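Local coordinates for protein putative O-GlcNAcase nagJ (Clostridium perfringens, PDB 6PV5) that probably cleaves N-acetylhexosamine from glycoconjugates as a family 84 glycoside hydrolase, here as its N-terminal, barrel and helical regions, at residues A[200-205]-A[243-248]; A[190-195]-A[400-405]; A[477-482]-A[542-547]; A[484-489]-A[559-564]. One frame throughout, in Å; residues are numbered along the deposited sequence. Where two conformers were deposited one is given.

Interaction 1 of 4, residues A[200-205]-A[243-248]; sequences WSQEER and LDRMKE
Gln202, in the first turn of helix 202-214, sends its amide across to Arg245 and Glu248 on helix 243-255. Its CG stands anti to the backbone N (chi1 -174°) and the chain then bends at chi2 (71°), which carries the amide out to the neighbouring helix. There NE2 donates to Arg245 O at 3.0 Å, arriving tilted from the carbonyl plane, and reaches Glu248 OE1 at 3.3 Å in a weak second bond. The other end of the amide, OE1, lies 3.2 Å from CG of Arg245. Glutamine suits the place because it is long enough to span the gap and its NH2 group can address a main-chain and a side-chain oxygen together.

Beyond that CG the Arg245 chain turns at chi3, and its NH1 comes 3.8 Å from NH2 of Arg205. The two cations are probably tolerated because acids lie near each: Arg205 NE makes a salt bridge with Glu193, and Arg245 has long, weak ion pairs with Glu242 and Asp227. Arg205 also lies with one guanidinium face under Trp200 O.

Ser201 and Glu204 start helix 202-214 with a capping box, Glu204 N donating to Ser201 OG at 3.3 Å and Ser201 N to Glu204 OE1 at 3.1 Å. Between these two segments the bonding is thus polar, carried mainly by the Gln202 amide, while Leu249 and Leu206 add apolar contact nearby.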
# COMPACT_ATOMS: atom_id res chain seq x y z
N TRP A 200 -7.80 7.69 -11.12
CA TRP A 200 -8.82 7.60 -10.10
C TRP A 200 -9.72 8.83 -10.22
O TRP A 200 -9.25 9.91 -10.58
CB TRP A 200 -8.19 7.51 -8.71
CG TRP A 200 -7.51 6.21 -8.44
CD1 TRP A 200 -7.58 5.05 -9.15
CD2 TRP A 200 -6.65 5.94 -7.32
NE1 TRP A 200 -6.84 4.06 -8.55
CE2 TRP A 200 -6.26 4.58 -7.42
CE3 TRP A 200 -6.16 6.70 -6.26
CZ2 TRP A 200 -5.40 3.99 -6.49
CZ3 TRP A 200 -5.32 6.11 -5.33
CH2 TRP A 200 -4.95 4.77 -5.45
N SER A 201 -11.00 8.60 -9.96
CA SER A 201 -12.00 9.65 -9.88
C SER A 201 -11.85 10.32 -8.52
O SER A 201 -11.17 9.80 -7.63
CB SER A 201 -13.38 9.06 -10.03
OG SER A 201 -13.66 8.21 -8.93
N GLN A 202 -12.57 11.44 -8.37
CA GLN A 202 -12.61 12.22 -7.15
C GLN A 202 -13.09 11.35 -5.99
O GLN A 202 -12.50 11.38 -4.91
CB GLN A 202 -13.51 13.45 -7.35
CG GLN A 202 -13.51 14.42 -6.17
CD GLN A 202 -12.22 15.20 -5.99
OE1 GLN A 202 -11.29 15.13 -6.80
NE2 GLN A 202 -12.16 15.96 -4.90
N GLU A 203 -14.18 10.58 -6.21
CA GLU A 203 -14.70 9.72 -5.16
C GLU A 203 -13.64 8.68 -4.75
O GLU A 203 -13.47 8.41 -3.57
CB GLU A 203 -16.02 9.05 -5.57
N GLU A 204 -12.94 8.10 -5.73
CA GLU A 204 -11.93 7.09 -5.41
C GLU A 204 -10.79 7.71 -4.59
O GLU A 204 -10.41 7.21 -3.54
CB GLU A 204 -11.45 6.40 -6.69
CG GLU A 204 -12.53 5.53 -7.32
CD GLU A 204 -12.22 4.94 -8.68
OE1 GLU A 204 -11.57 5.61 -9.52
OE2 GLU A 204 -12.61 3.77 -8.89
N ARG A 205 -10.29 8.85 -5.06
CA ARG A 205 -9.21 9.57 -4.38
C ARG A 205 -9.56 9.86 -2.93
O ARG A 205 -8.77 9.53 -2.03
CB ARG A 205 -8.86 10.81 -5.17
CG ARG A 205 -8.07 10.46 -6.41
CD ARG A 205 -7.89 11.72 -7.21
NE ARG A 205 -7.09 11.37 -8.35
CZ ARG A 205 -7.11 12.05 -9.49
NH1 ARG A 205 -6.34 11.65 -10.48
NH2 ARG A 205 -7.88 13.13 -9.61
N LEU A 243 -10.51 24.21 -8.77
CA LEU A 243 -10.05 24.59 -7.44
C LEU A 243 -10.80 23.84 -6.33
O LEU A 243 -10.18 23.35 -5.38
CB LEU A 243 -10.17 26.11 -7.27
N ASP A 244 -12.13 23.76 -6.45
CA ASP A 244 -12.94 23.11 -5.43
C ASP A 244 -12.60 21.62 -5.37
O ASP A 244 -12.70 20.99 -4.32
CB ASP A 244 -14.43 23.30 -5.71
CG ASP A 244 -14.98 24.66 -5.31
OD1 ASP A 244 -14.21 25.46 -4.74
OD2 ASP A 244 -16.18 24.89 -5.55
N ARG A 245 -12.22 21.08 -6.53
CA ARG A 245 -11.84 19.68 -6.65
C ARG A 245 -10.58 19.43 -5.82
O ARG A 245 -10.53 18.52 -4.99
CB ARG A 245 -11.67 19.34 -8.14
CG ARG A 245 -11.16 17.94 -8.42
CD ARG A 245 -11.05 17.65 -9.90
NE ARG A 245 -9.86 18.11 -10.61
CZ ARG A 245 -8.61 17.70 -10.38
NH1 ARG A 245 -8.35 16.85 -9.40
NH2 ARG A 245 -7.62 18.18 -11.11
N MET A 246 -9.58 20.31 -6.00
CA MET A 246 -8.28 20.14 -5.38
C MET A 246 -8.35 20.40 -3.87
O MET A 246 -7.76 19.64 -3.09
CB MET A 246 -7.25 21.05 -6.07
CG MET A 246 -6.92 20.62 -7.50
SD MET A 246 -6.05 18.99 -7.64
CE MET A 246 -4.89 19.17 -6.28
N LYS A 247 -9.14 21.40 -3.45
CA LYS A 247 -9.22 21.80 -2.05
C LYS A 247 -9.84 20.67 -1.22
O LYS A 247 -9.44 20.41 -0.08
CB LYS A 247 -10.08 23.07 -1.87
N GLU A 248 -10.84 20.03 -1.81
CA GLU A 248 -11.50 18.92 -1.15
C GLU A 248 -10.48 17.80 -0.91
O GLU A 248 -10.38 17.27 0.20
CB GLU A 248 -12.73 18.52 -1.97
CG GLU A 248 -13.58 17.47 -1.28
CD GLU A 248 -14.85 17.07 -2.03
OE1 GLU A 248 -14.83 17.07 -3.29
OE2 GLU A 248 -15.84 16.74 -1.33

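Interaction 2 of 4, residues A[190-195]-A[400-405]; sequences AVVEGF and MLWWNY
Val192 packs against the indole of Trp402 inside the eight-stranded parallel barrel of the catalytic region, a (beta/alpha)8 or TIM barrel. The two residues stand at the C-terminal ends of strands 188-192 and 399-403, the first and seventh, so the two strands are not neighbours, and their side chains meet past strand 431-436. CG1 of Val192 sits over one face of the indole, 3.8 Å from the centroid of the six-membered ring and only 12° off its normal, a CH-pi contact. The second methyl, CG2, meets CH2 of Trp402 at 3.7 Å, nearer the rim. A branched valine suits the place, since it can set both methyls against one flat ring. Past the strand end, Gly194 CA approaches Trp402 CZ2 at 4.3 Å; with the indole lying so close on that side, a residue without a side chain fits.

Trp402 takes CG anti to the backbone N (chi1 173°), which brings the indole toward strand 188-192 and Val192. Around this pair, Ile435 touches Val192, while Met371 and Asn437 touch Trp402. The indole side chain is about 8 Å from that of Asp305, the predicted proton donor, so the pair probably belongs to the wall near the active site.

Farther out, Asn404 steadies the ring, itself held by Val377 and Asn437 through its amide. Trp402 NE1 donates to Asn404 OD1 at 2.9 Å, the acceptor lying in the plane of the indole although the N-H comes from above the amide's own carbonyl plane.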
# COMPACT_ATOMS: atom_id res chain seq x y z
N ALA A 190 3.54 6.09 1.97
CA ALA A 190 2.75 6.82 1.00
C ALA A 190 2.14 5.87 -0.03
O ALA A 190 2.56 4.72 -0.18
CB ALA A 190 3.63 7.82 0.29
N VAL A 191 1.16 6.40 -0.76
CA VAL A 191 0.70 5.83 -2.01
C VAL A 191 0.91 6.91 -3.05
O VAL A 191 0.62 8.07 -2.77
CB VAL A 191 -0.77 5.40 -1.89
CG1 VAL A 191 -1.37 4.91 -3.20
CG2 VAL A 191 -0.97 4.38 -0.79
N VAL A 192 1.46 6.54 -4.22
CA VAL A 192 1.56 7.47 -5.34
C VAL A 192 0.54 7.04 -6.39
O VAL A 192 0.44 5.86 -6.71
CB VAL A 192 2.98 7.55 -5.94
CG1 VAL A 192 3.53 6.17 -6.36
CG2 VAL A 192 3.05 8.56 -7.10
N GLU A 193 -0.23 8.00 -6.92
CA GLU A 193 -0.99 7.75 -8.13
C GLU A 193 -0.06 7.79 -9.34
O GLU A 193 -0.04 8.75 -10.10
CB GLU A 193 -2.17 8.72 -8.24
CG GLU A 193 -3.19 8.29 -9.28
CD GLU A 193 -4.54 9.00 -9.32
OE1 GLU A 193 -5.11 9.08 -10.41
OE2 GLU A 193 -5.04 9.43 -8.26
N GLY A 194 0.70 6.70 -9.55
CA GLY A 194 1.71 6.74 -10.59
C GLY A 194 1.52 5.71 -11.70
O GLY A 194 2.45 5.44 -12.44
N PHE A 195 0.31 5.15 -11.87
CA PHE A 195 0.06 4.23 -12.98
C PHE A 195 -0.31 5.01 -14.24
O PHE A 195 -0.87 6.11 -14.14
CB PHE A 195 -1.11 3.30 -12.66
CG PHE A 195 -2.26 4.01 -11.99
CD1 PHE A 195 -3.19 4.72 -12.75
CD2 PHE A 195 -2.37 4.03 -10.61
CE1 PHE A 195 -4.23 5.39 -12.14
CE2 PHE A 195 -3.40 4.73 -10.01
CZ PHE A 195 -4.32 5.42 -10.78
N MET A 400 14.21 6.71 -0.54
CA MET A 400 12.79 6.36 -0.46
C MET A 400 12.44 5.32 -1.53
O MET A 400 12.81 5.46 -2.68
CB MET A 400 11.93 7.62 -0.65
CG MET A 400 12.16 8.62 0.48
SD MET A 400 10.74 9.67 0.91
CE MET A 400 11.13 10.05 2.62
N LEU A 401 11.76 4.24 -1.14
CA LEU A 401 11.50 3.18 -2.10
C LEU A 401 10.14 3.39 -2.78
O LEU A 401 9.11 3.38 -2.12
CB LEU A 401 11.59 1.82 -1.39
CG LEU A 401 11.22 0.60 -2.25
CD1 LEU A 401 12.15 0.43 -3.46
CD2 LEU A 401 11.19 -0.67 -1.41
N TRP A 402 10.17 3.63 -4.09
CA TRP A 402 8.97 3.65 -4.90
C TRP A 402 8.69 2.21 -5.33
O TRP A 402 9.43 1.62 -6.12
CB TRP A 402 9.21 4.58 -6.09
CG TRP A 402 8.13 4.59 -7.12
CD1 TRP A 402 7.60 3.52 -7.78
CD2 TRP A 402 7.48 5.75 -7.68
NE1 TRP A 402 6.67 3.92 -8.69
CE2 TRP A 402 6.57 5.29 -8.65
CE3 TRP A 402 7.58 7.13 -7.44
CZ2 TRP A 402 5.76 6.15 -9.39
CZ3 TRP A 402 6.80 7.98 -8.19
CH2 TRP A 402 5.91 7.50 -9.15
N TRP A 403 7.68 1.61 -4.72
CA TRP A 403 7.48 0.18 -4.89
C TRP A 403 6.39 -0.09 -5.93
O TRP A 403 5.22 0.23 -5.69
CB TRP A 403 7.17 -0.48 -3.55
CG TRP A 403 7.13 -1.97 -3.69
CD1 TRP A 403 6.08 -2.78 -3.39
CD2 TRP A 403 8.16 -2.81 -4.23
NE1 TRP A 403 6.40 -4.08 -3.67
CE2 TRP A 403 7.66 -4.12 -4.22
CE3 TRP A 403 9.44 -2.57 -4.75
CZ2 TRP A 403 8.40 -5.21 -4.69
CZ3 TRP A 403 10.18 -3.64 -5.20
CH2 TRP A 403 9.66 -4.93 -5.18
N ASN A 404 6.79 -0.69 -7.05
CA ASN A 404 5.92 -0.88 -8.20
C ASN A 404 5.08 -2.17 -8.05
O ASN A 404 5.19 -3.11 -8.84
CB ASN A 404 6.71 -0.87 -9.51
CG ASN A 404 6.90 0.54 -10.03
OD1 ASN A 404 5.98 1.35 -9.96
ND2 ASN A 404 8.08 0.85 -10.52
N TYR A 405 4.22 -2.18 -7.04
CA TYR A 405 3.23 -3.23 -6.83
C TYR A 405 2.24 -2.66 -5.81
O TYR A 405 2.68 -2.03 -4.84
CB TYR A 405 3.95 -4.46 -6.28
CG TYR A 405 3.07 -5.67 -6.09
CD1 TYR A 405 3.00 -6.65 -7.07
CD2 TYR A 405 2.29 -5.81 -4.96
CE1 TYR A 405 2.19 -7.77 -6.91
CE2 TYR A 405 1.49 -6.93 -4.78
CZ TYR A 405 1.44 -7.91 -5.76
OH TYR A 405 0.63 -9.00 -5.60

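Interaction 3 of 4, residues A[477-482]-A[542-547]; sequences GEMKEE and RSNLEN. With EDO (1,2-ethanediol), chain C.
In the C-terminal helical bundle, Met479 packs at the start of helix 480-487, in the N-cap position, against the end of helix 521-544. It meets Asn544, in the last turn of helix 521-544, and Leu545, the first residue past it, and so joins the two helices. The close part of the contact is apolar. With CG beside the backbone N (chi1 -63°) and further bends at chi2 and chi3, the methionine folds compactly and lays SD 3.5 Å from CB of Asn544, the two side chains crossing at about a right angle. On its inner side, CB of Met479 lies 4.2 Å from CD1 of Leu545, whose own chain continues the apolar patch toward Ala476 and Leu551. A flexible, unbranched thioether suits such an irregular junction because it can bend to the shape of its neighbours; Lys540 and Leu541 of helix 521-544 also touch it.

The outer side is looser and polar. Asn544 is exposed, and the nearest its amide comes to Met479 is ND2 at 4.1 Å from SD, while the carboxamide OD1 receives a weak bond from Ser543 OG. On the other flank of the 477-482 segment, Lys480 and Glu481 face a molecule of 1,2-ethanediol, probably from the crystallisation liquor. The diol is hydrogen-bonded to Asp469 O, and its O1 lies 3.4 Å from Lys480 CD. At its other end O2 donates a short hydrogen bond, 2.5 Å, to Glu481 OE2.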
# COMPACT_ATOMS: atom_id res chain seq x y z
N GLY A 477 -14.42 -8.93 4.42
CA GLY A 477 -15.33 -9.15 5.53
C GLY A 477 -15.65 -10.63 5.74
O GLY A 477 -14.76 -11.46 5.86
N GLU A 478 -16.95 -10.94 5.76
CA GLU A 478 -17.43 -12.30 5.96
C GLU A 478 -17.02 -13.19 4.79
O GLU A 478 -17.01 -14.41 4.93
CB GLU A 478 -18.96 -12.27 6.13
N MET A 479 -16.64 -12.62 3.64
CA MET A 479 -16.26 -13.43 2.49
C MET A 479 -14.74 -13.65 2.40
O MET A 479 -14.22 -13.97 1.33
CB MET A 479 -16.77 -12.80 1.19
CG MET A 479 -18.29 -12.73 1.14
SD MET A 479 -19.04 -14.38 1.35
CE MET A 479 -18.45 -15.14 -0.16
N LYS A 480 -14.02 -13.50 3.52
CA LYS A 480 -12.56 -13.48 3.47
C LYS A 480 -12.00 -14.81 3.00
O LYS A 480 -11.02 -14.83 2.25
CB LYS A 480 -11.96 -13.12 4.83
CG LYS A 480 -12.30 -14.10 5.94
CD LYS A 480 -11.72 -13.72 7.29
CE LYS A 480 -12.36 -14.48 8.44
NZ LYS A 480 -11.43 -14.56 9.59
N GLU A 481 -12.62 -15.93 3.40
CA GLU A 481 -12.09 -17.24 3.01
C GLU A 481 -12.27 -17.49 1.51
O GLU A 481 -11.39 -18.07 0.88
CB GLU A 481 -12.69 -18.40 3.81
CG GLU A 481 -12.39 -18.37 5.31
CD GLU A 481 -10.93 -18.47 5.75
OE1 GLU A 481 -10.08 -19.02 4.99
OE2 GLU A 481 -10.63 -17.99 6.86
N GLU A 482 -13.45 -17.14 0.98
CA GLU A 482 -13.72 -17.29 -0.45
C GLU A 482 -12.77 -16.38 -1.23
O GLU A 482 -12.21 -16.79 -2.23
CB GLU A 482 -15.17 -16.89 -0.76
CG GLU A 482 -16.19 -17.90 -0.25
CD GLU A 482 -16.61 -17.77 1.21
OE1 GLU A 482 -16.06 -16.90 1.92
OE2 GLU A 482 -17.49 -18.53 1.62
N ARG A 542 -20.01 -13.27 -5.93
CA ARG A 542 -20.87 -12.38 -6.69
C ARG A 542 -22.13 -12.09 -5.88
O ARG A 542 -22.68 -10.98 -5.91
CB ARG A 542 -21.17 -12.93 -8.08
CG ARG A 542 -21.88 -11.93 -8.99
CD ARG A 542 -22.07 -12.55 -10.36
NE ARG A 542 -20.83 -12.98 -10.97
CZ ARG A 542 -20.39 -14.24 -11.11
NH1 ARG A 542 -21.09 -15.26 -10.64
NH2 ARG A 542 -19.22 -14.46 -11.69
N SER A 543 -22.52 -13.07 -5.07
CA SER A 543 -23.71 -12.93 -4.25
C SER A 543 -23.48 -12.08 -2.99
O SER A 543 -24.36 -11.31 -2.62
CB SER A 543 -24.27 -14.29 -3.94
OG SER A 543 -25.20 -14.17 -2.89
N ASN A 544 -22.32 -12.21 -2.33
CA ASN A 544 -22.18 -11.75 -0.95
C ASN A 544 -21.10 -10.70 -0.75
O ASN A 544 -21.02 -10.11 0.32
CB ASN A 544 -21.88 -12.91 -0.00
CG ASN A 544 -23.02 -13.90 -0.00
OD1 ASN A 544 -24.18 -13.49 0.09
ND2 ASN A 544 -22.72 -15.17 -0.21
N LEU A 545 -20.22 -10.46 -1.73
CA LEU A 545 -19.18 -9.48 -1.48
C LEU A 545 -19.79 -8.08 -1.34
O LEU A 545 -20.44 -7.59 -2.27
CB LEU A 545 -18.16 -9.56 -2.61
CG LEU A 545 -16.84 -8.82 -2.39
CD1 LEU A 545 -16.06 -9.42 -1.21
CD2 LEU A 545 -16.02 -8.89 -3.67
N GLU A 546 -19.57 -7.42 -0.20
CA GLU A 546 -20.24 -6.16 0.10
C GLU A 546 -19.69 -5.02 -0.75
O GLU A 546 -20.42 -4.10 -1.11
CB GLU A 546 -20.12 -5.79 1.59
N ASN A 547 -18.39 -5.05 -1.05
CA ASN A 547 -17.77 -4.00 -1.85
C ASN A 547 -18.09 -4.26 -3.32
O ASN A 547 -17.46 -5.10 -3.95
CB ASN A 547 -16.26 -3.98 -1.57
CG ASN A 547 -15.52 -2.83 -2.22
OD1 ASN A 547 -15.92 -2.33 -3.27
ND2 ASN A 547 -14.45 -2.40 -1.59
C1 EDO C . -8.19 -14.28 4.93
O1 EDO C . -8.57 -13.47 6.04
C2 EDO C . -8.04 -15.73 5.24
O2 EDO C . -8.91 -16.21 6.25

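Interaction 4 of 4, residues A[484-489]-A[559-564]; sequences KIFANH and SKFEIY
Phe561, on helix 548-579, pushes its ring between Phe486 of helix 480-487 and His489, which follows it. From CB, the side chain sets CG anti to the backbone N (chi1 -167°), directing the ring across the gap. CG comes nearest the Phe486 ring, with CD1 of that residue 3.8 Å away and poised over the middle of the Phe561 face. This is a T-shaped pair, centroids 5.2 Å apart and planes at 80°, in which Phe486 presents its edge. CD2 and CD1 of Phe561 frame the same approaching atom.

One step farther out the two sides of the ring part company. CE2 comes to the Phe486 backbone at CA, whereas CE1 turns to histidine, 3.5 Å from His489 CD2. Here Phe561 supplies the edge and His489 the face, an offset T-shaped contact with planes at 71°. At the tip, CZ meets main chain, 3.5 Å from Ile485 O and 3.6 Å from Phe486 CA.

Phenylalanine suits this slot because its ring is flat, apolar and long enough to use face, edge and tip at once. Histidine can join the packing while its NE2 bonds to Glu530, and Met534 and Val537 of helix 521-544 also line Phe561. Together the three rings make an aromatic cluster in the buried core where helix 480-487 and the residues after it pack on helix 548-579 of the C-terminal helical bundle.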
# COMPACT_ATOMS: atom_id res chain seq x y z
N LYS A 484 -9.72 -15.21 -0.41
CA LYS A 484 -8.33 -15.66 -0.39
C LYS A 484 -8.13 -16.80 -1.39
O LYS A 484 -7.12 -16.82 -2.10
CB LYS A 484 -7.89 -16.07 1.02
CG LYS A 484 -6.41 -16.46 1.10
CD LYS A 484 -5.96 -16.86 2.47
CE LYS A 484 -4.50 -17.27 2.51
NZ LYS A 484 -4.07 -17.50 3.91
N ILE A 485 -9.09 -17.74 -1.45
CA ILE A 485 -9.06 -18.82 -2.43
C ILE A 485 -8.88 -18.24 -3.84
O ILE A 485 -8.10 -18.78 -4.63
CB ILE A 485 -10.29 -19.75 -2.31
CG1 ILE A 485 -10.27 -20.54 -0.99
CG2 ILE A 485 -10.37 -20.66 -3.52
CD1 ILE A 485 -11.61 -21.18 -0.61
N PHE A 486 -9.57 -17.14 -4.14
CA PHE A 486 -9.45 -16.47 -5.43
C PHE A 486 -8.11 -15.74 -5.54
O PHE A 486 -7.36 -15.89 -6.51
CB PHE A 486 -10.65 -15.52 -5.59
CG PHE A 486 -10.60 -14.58 -6.77
CD1 PHE A 486 -10.86 -15.05 -8.05
CD2 PHE A 486 -10.34 -13.23 -6.59
CE1 PHE A 486 -10.84 -14.19 -9.14
CE2 PHE A 486 -10.31 -12.36 -7.68
CZ PHE A 486 -10.57 -12.84 -8.96
N ALA A 487 -7.81 -14.91 -4.52
CA ALA A 487 -6.63 -14.06 -4.55
C ALA A 487 -5.34 -14.89 -4.60
O ALA A 487 -4.34 -14.45 -5.18
CB ALA A 487 -6.64 -13.14 -3.35
N ASN A 488 -5.37 -16.09 -4.03
CA ASN A 488 -4.24 -17.01 -4.07
C ASN A 488 -3.73 -17.24 -5.49
O ASN A 488 -2.53 -17.47 -5.69
CB ASN A 488 -4.56 -18.30 -3.30
CG ASN A 488 -3.46 -19.35 -3.30
OD1 ASN A 488 -2.29 -19.06 -3.06
ND2 ASN A 488 -3.85 -20.59 -3.54
N HIS A 489 -4.62 -17.13 -6.49
CA HIS A 489 -4.20 -17.42 -7.85
C HIS A 489 -3.87 -16.14 -8.62
O HIS A 489 -3.76 -16.17 -9.84
CB HIS A 489 -5.30 -18.21 -8.59
CG HIS A 489 -5.52 -19.58 -8.06
ND1 HIS A 489 -4.95 -20.68 -8.64
CD2 HIS A 489 -6.22 -20.03 -6.99
CE1 HIS A 489 -5.31 -21.77 -7.98
NE2 HIS A 489 -6.08 -21.39 -6.96
N SER A 559 -15.34 -15.05 -13.34
CA SER A 559 -16.00 -15.92 -14.31
C SER A 559 -14.98 -16.88 -14.91
O SER A 559 -15.28 -18.06 -15.07
CB SER A 559 -16.69 -15.11 -15.40
OG SER A 559 -17.60 -14.20 -14.80
N LYS A 560 -13.81 -16.34 -15.28
CA LYS A 560 -12.74 -17.15 -15.82
C LYS A 560 -12.28 -18.17 -14.78
O LYS A 560 -11.98 -19.32 -15.13
CB LYS A 560 -11.56 -16.30 -16.31
CG LYS A 560 -10.50 -17.09 -17.06
CD LYS A 560 -9.71 -16.29 -18.03
CE LYS A 560 -8.72 -17.13 -18.79
NZ LYS A 560 -7.99 -16.29 -19.78
N PHE A 561 -12.28 -17.76 -13.50
CA PHE A 561 -11.79 -18.60 -12.42
C PHE A 561 -12.68 -19.84 -12.27
O PHE A 561 -12.18 -20.93 -12.03
CB PHE A 561 -11.85 -17.84 -11.10
CG PHE A 561 -11.12 -18.41 -9.91
CD1 PHE A 561 -9.73 -18.46 -9.87
CD2 PHE A 561 -11.82 -18.81 -8.77
CE1 PHE A 561 -9.06 -18.93 -8.74
CE2 PHE A 561 -11.15 -19.27 -7.64
CZ PHE A 561 -9.77 -19.32 -7.62
N GLU A 562 -13.99 -19.66 -12.43
CA GLU A 562 -14.95 -20.75 -12.38
C GLU A 562 -14.67 -21.77 -13.47
O GLU A 562 -14.72 -22.97 -13.21
CB GLU A 562 -16.38 -20.23 -12.51
CG GLU A 562 -17.41 -21.30 -12.19
CD GLU A 562 -18.86 -20.85 -12.24
OE1 GLU A 562 -19.19 -19.82 -11.62
OE2 GLU A 562 -19.66 -21.55 -12.86
N ILE A 563 -14.37 -21.30 -14.69
CA ILE A 563 -14.05 -22.16 -15.83
C ILE A 563 -12.74 -22.92 -15.60
O ILE A 563 -12.65 -24.09 -15.97
CB ILE A 563 -14.00 -21.35 -17.14
CG1 ILE A 563 -15.29 -20.58 -17.43
CG2 ILE A 563 -13.60 -22.24 -18.33
CD1 ILE A 563 -15.23 -19.79 -18.73
N TYR A 564 -11.70 -22.24 -15.06
CA TYR A 564 -10.48 -22.93 -14.67
C TYR A 564 -10.80 -24.08 -13.71
O TYR A 564 -10.28 -25.18 -13.87
CB TYR A 564 -9.47 -22.00 -13.98
CG TYR A 564 -8.56 -21.27 -14.92
CD1 TYR A 564 -7.67 -21.98 -15.72
CD2 TYR A 564 -8.57 -19.89 -15.00
CE1 TYR A 564 -6.82 -21.32 -16.59
CE2 TYR A 564 -7.74 -19.22 -15.88
CZ TYR A 564 -6.86 -19.94 -16.67
OH TYR A 564 -5.99 -19.31 -17.52

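Overall arrangement
Interactions 1 and 2 belong to the barrel and touch directly: Arg205 NE forms a salt bridge with Glu193 OE2 at 2.8 Å, so the polar helix pair is tied to the loop after strand 188-192. Interaction 1 is also nested within the chain loop that interaction 2 closes. Of the four, interaction 2 is the one near the predicted catalytic Asp305, about 8 Å from Trp402 between side chains. Interactions 3 and 4 share helix 480-487; interaction 3 pairs it with helix 521-544 and interaction 4 with helix 548-579. They touch where Arg542 NH2 packs on Ser559 OG at 3.5 Å. Interaction 4 approaches interaction 2 to about 7 Å between nearest atoms without touching it.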